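Local coordinates for synaptic vesicle glycoprotein 2C (PDB 4JRA) that is a synaptic vesicle membrane glycoprotein whose luminal domain, built of pentapeptide repeats, serves as a receptor for botulinum neurotoxin A, at residues 92-97 against 112-117. Numbering follows the deposited sequence.
Sequences TYFKNC and YKFIDS
Phe-94 sits beside Phe-114 in the next coil of a right-handed quadrilateral beta-helix, the pentapeptide-repeat fold, whose interior carries a column of phenylalanines to which this pair belongs. Both side chains leave the sheet on the same face, and with CG of each anti to its carbonyl carbon the two rings lie side by side. The planes are 17° apart, yet the rings are slid so far that overlap is slight: CD1 of Phe-94 lies over the rim of one face of Phe-114, 4.0 Å from its CE2. Phe-74 continues the column beyond Phe-94, while Phe-99 and Phe-109 meet Phe-94 and Phe-114, respectively, edge-to-face. The parallel strands are joined by three backbone hydrogen bonds: Phe-94 N to Lys-113 O (2.9 Å), Ile-115 N to Phe-94 O (3.0 Å) and a nearly straight Asn-96 N to Ile-115 O (3.0 Å). Outside this column the Tyr-93 ring turns its edge to two carbonyls, CE1 coming 3.4 Å from Tyr-112 O. Lys-113 runs extended beneath Thr-92 O, then bends at its last torsion (chi4 -59°), where NZ donates a hydrogen bond to OH of its own neighbour Tyr-112 (2.7 Å); its CG meanwhile covers the centre of the Tyr-112 ring. Backbone bonds thus tie successive coils while phenylalanines fill the interior, consistent with cohesion that needs no full ring overlap.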
ATOM      1  N   THR D  92     -24.631 -21.046  18.561  1.00 31.95           N
ATOM      2  CA  THR D  92     -24.146 -19.845  19.225  1.00 26.94           C
ATOM      3  C   THR D  92     -24.177 -18.707  18.218  1.00 26.51           C
ATOM      4  O   THR D  92     -24.087 -18.924  17.014  1.00 27.14           O
ATOM      5  CB  THR D  92     -22.714 -20.010  19.769  1.00 26.02           C
ATOM      6  OG1 THR D  92     -21.768 -19.691  18.741  1.00 35.38           O
ATOM      7  CG2 THR D  92     -22.503 -21.425  20.260  1.00 14.11           C
ATOM      8  N   TYR D  93     -24.296 -17.493  18.738  1.00 26.51           N
ATOM      9  CA  TYR D  93     -24.674 -16.347  17.956  1.00 18.69           C
ATOM     10  C   TYR D  93     -24.048 -15.127  18.567  1.00 21.33           C
ATOM     11  O   TYR D  93     -23.839 -15.063  19.764  1.00 21.36           O
ATOM     12  CB  TYR D  93     -26.193 -16.202  17.948  1.00 21.73           C
ATOM     13  CG  TYR D  93     -26.889 -17.341  17.237  1.00 28.35           C
ATOM     14  CD1 TYR D  93     -26.776 -17.495  15.864  1.00 32.49           C
ATOM     15  CD2 TYR D  93     -27.658 -18.263  17.934  1.00 29.87           C
ATOM     16  CE1 TYR D  93     -27.402 -18.540  15.203  1.00 31.57           C
ATOM     17  CE2 TYR D  93     -28.287 -19.309  17.280  1.00 30.00           C
ATOM     18  CZ  TYR D  93     -28.151 -19.446  15.914  1.00 28.34           C
ATOM     19  OH  TYR D  93     -28.770 -20.490  15.255  1.00 24.93           O
ATOM     20  N   PHE D  94     -23.716 -14.174  17.711  1.00 30.82           N
ATOM     21  CA  PHE D  94     -23.237 -12.871  18.122  1.00 26.55           C
ATOM     22  C   PHE D  94     -24.211 -11.833  17.571  1.00 20.22           C
ATOM     23  O   PHE D  94     -24.161 -11.517  16.392  1.00 18.27           O
ATOM     24  CB  PHE D  94     -21.851 -12.645  17.541  1.00 23.35           C
ATOM     25  CG  PHE D  94     -20.806 -13.569  18.095  1.00 21.61           C
ATOM     26  CD1 PHE D  94     -20.556 -14.798  17.503  1.00 24.07           C
ATOM     27  CD2 PHE D  94     -20.055 -13.199  19.198  1.00 20.10           C
ATOM     28  CE1 PHE D  94     -19.581 -15.639  18.012  1.00 27.05           C
ATOM     29  CE2 PHE D  94     -19.085 -14.033  19.706  1.00 22.51           C
ATOM     30  CZ  PHE D  94     -18.846 -15.253  19.121  1.00 26.55           C
ATOM     31  N   LYS D  95     -25.103 -11.325  18.417  1.00 20.11           N
ATOM     32  CA  LYS D  95     -26.141 -10.394  17.970  1.00 20.54           C
ATOM     33  C   LYS D  95     -25.816  -8.954  18.341  1.00 23.74           C
ATOM     34  O   LYS D  95     -25.544  -8.646  19.495  1.00 31.48           O
ATOM     35  CB  LYS D  95     -27.494 -10.792  18.552  1.00 15.23           C
ATOM     36  CG  LYS D  95     -27.867 -12.251  18.297  1.00 22.50           C
ATOM     37  CD  LYS D  95     -29.091 -12.633  19.121  1.00 28.92           C
ATOM     38  CE  LYS D  95     -29.521 -14.078  18.915  1.00 33.75           C
ATOM     39  NZ  LYS D  95     -30.918 -14.314  19.394  1.00 35.72           N
ATOM     40  N   ASN D  96     -25.843  -8.072  17.353  1.00 22.76           N
ATOM     41  CA  ASN D  96     -25.625  -6.655  17.592  1.00 21.15           C
ATOM     42  C   ASN D  96     -24.263  -6.429  18.248  1.00 19.79           C
ATOM     43  O   ASN D  96     -24.163  -5.674  19.219  1.00 15.79           O
ATOM     44  CB  ASN D  96     -26.741  -6.090  18.486  1.00 19.17           C
ATOM     45  CG  ASN D  96     -28.091  -6.764  18.248  1.00 18.31           C
ATOM     46  OD1 ASN D  96     -28.381  -7.806  18.826  1.00 22.27           O
ATOM     47  ND2 ASN D  96     -28.922  -6.168  17.415  1.00 18.05           N
ATOM     48  N   CYS D  97     -23.230  -7.104  17.728  1.00 18.94           N
ATOM     49  CA  CYS D  97     -21.869  -7.052  18.302  1.00 20.50           C
ATOM     50  C   CYS D  97     -20.937  -6.306  17.348  1.00 19.45           C
ATOM     51  O   CYS D  97     -21.020  -6.478  16.143  1.00 16.81           O
ATOM     52  CB  CYS D  97     -21.294  -8.448  18.565  1.00 12.93           C
ATOM     53  SG  CYS D  97     -22.068  -9.377  19.874  1.00  9.77           S
ATOM     54  N   TYR D 112     -24.596 -16.876   9.266  1.00 28.71           N
ATOM     55  CA  TYR D 112     -25.847 -16.960  10.010  1.00 29.70           C
ATOM     56  C   TYR D 112     -25.642 -16.888  11.533  1.00 32.82           C
ATOM     57  O   TYR D 112     -26.602 -16.963  12.300  1.00 33.93           O
ATOM     58  CB  TYR D 112     -26.578 -18.256   9.640  1.00 27.55           C
ATOM     59  CG  TYR D 112     -25.990 -19.484  10.296  1.00 28.27           C
ATOM     60  CD1 TYR D 112     -24.882 -20.119   9.761  1.00 30.25           C
ATOM     61  CD2 TYR D 112     -26.529 -19.997  11.463  1.00 29.54           C
ATOM     62  CE1 TYR D 112     -24.336 -21.230  10.366  1.00 30.42           C
ATOM     63  CE2 TYR D 112     -25.987 -21.107  12.073  1.00 30.66           C
ATOM     64  CZ  TYR D 112     -24.891 -21.715  11.518  1.00 34.39           C
ATOM     65  OH  TYR D 112     -24.354 -22.826  12.129  1.00 42.95           O
ATOM     66  N   LYS D 113     -24.396 -16.734  11.965  1.00 29.17           N
ATOM     67  CA  LYS D 113     -24.088 -16.697  13.389  1.00 27.29           C
ATOM     68  C   LYS D 113     -24.019 -15.266  13.911  1.00 31.84           C
ATOM     69  O   LYS D 113     -24.380 -14.997  15.053  1.00 35.97           O
ATOM     70  CB  LYS D 113     -22.778 -17.438  13.665  1.00 24.63           C
ATOM     71  CG  LYS D 113     -22.904 -18.944  13.470  1.00 24.00           C
ATOM     72  CD  LYS D 113     -21.614 -19.678  13.737  1.00 23.75           C
ATOM     73  CE  LYS D 113     -21.729 -21.148  13.369  1.00 21.61           C
ATOM     74  NZ  LYS D 113     -22.823 -21.816  14.131  1.00 23.33           N
ATOM     75  N   PHE D 114     -23.558 -14.350  13.067  1.00 29.82           N
ATOM     76  CA  PHE D 114     -23.461 -12.944  13.430  1.00 22.57           C
ATOM     77  C   PHE D 114     -24.680 -12.232  12.880  1.00 21.33           C
ATOM     78  O   PHE D 114     -24.827 -12.120  11.669  1.00 25.75           O
ATOM     79  CB  PHE D 114     -22.199 -12.325  12.833  1.00 19.20           C
ATOM     80  CG  PHE D 114     -20.941 -13.069  13.153  1.00 17.89           C
ATOM     81  CD1 PHE D 114     -20.684 -14.307  12.583  1.00 25.81           C
ATOM     82  CD2 PHE D 114     -19.990 -12.519  13.977  1.00 15.40           C
ATOM     83  CE1 PHE D 114     -19.515 -14.994  12.867  1.00 26.74           C
ATOM     84  CE2 PHE D 114     -18.815 -13.208  14.263  1.00 18.26           C
ATOM     85  CZ  PHE D 114     -18.582 -14.441  13.705  1.00 22.27           C
ATOM     86  N   ILE D 115     -25.556 -11.755  13.758  1.00 17.99           N
ATOM     87  CA  ILE D 115     -26.810 -11.134  13.322  1.00 12.53           C
ATOM     88  C   ILE D 115     -26.825  -9.611  13.569  1.00 18.91           C
ATOM     89  O   ILE D 115     -26.480  -9.143  14.654  1.00 20.12           O
ATOM     90  CB  ILE D 115     -28.014 -11.832  13.982  1.00 13.06           C
ATOM     91  CG1 ILE D 115     -28.055 -13.310  13.574  1.00 19.85           C
ATOM     92  CG2 ILE D 115     -29.315 -11.169  13.581  1.00 12.32           C
ATOM     93  CD1 ILE D 115     -28.242 -13.552  12.054  1.00 33.15           C
ATOM     94  N   ASP D 116     -27.235  -8.860  12.547  1.00 23.97           N
ATOM     95  CA  ASP D 116     -27.186  -7.399  12.552  1.00 26.63           C
ATOM     96  C   ASP D 116     -25.814  -7.019  13.042  1.00 26.48           C
ATOM     97  O   ASP D 116     -25.653  -6.356  14.065  1.00 23.83           O
ATOM     98  CB  ASP D 116     -28.313  -6.797  13.405  1.00 29.69           C
ATOM     99  CG  ASP D 116     -29.709  -7.115  12.848  1.00 25.21           C
ATOM    100  OD1 ASP D 116     -29.804  -7.362  11.628  1.00 23.64           O
ATOM    101  OD2 ASP D 116     -30.702  -7.131  13.624  1.00 18.98           O
ATOM    102  N   SER D 117     -24.833  -7.458  12.257  1.00 33.21           N
ATOM    103  CA  SER D 117     -23.419  -7.483  12.630  1.00 33.57           C
ATOM    104  C   SER D 117     -22.583  -6.301  12.103  1.00 33.46           C
ATOM    105  O   SER D 117     -23.028  -5.553  11.223  1.00 37.27           O
ATOM    106  CB  SER D 117     -22.795  -8.809  12.138  1.00 32.73           C
ATOM    107  OG  SER D 117     -23.350  -9.240  10.894  1.00 27.20           O
TER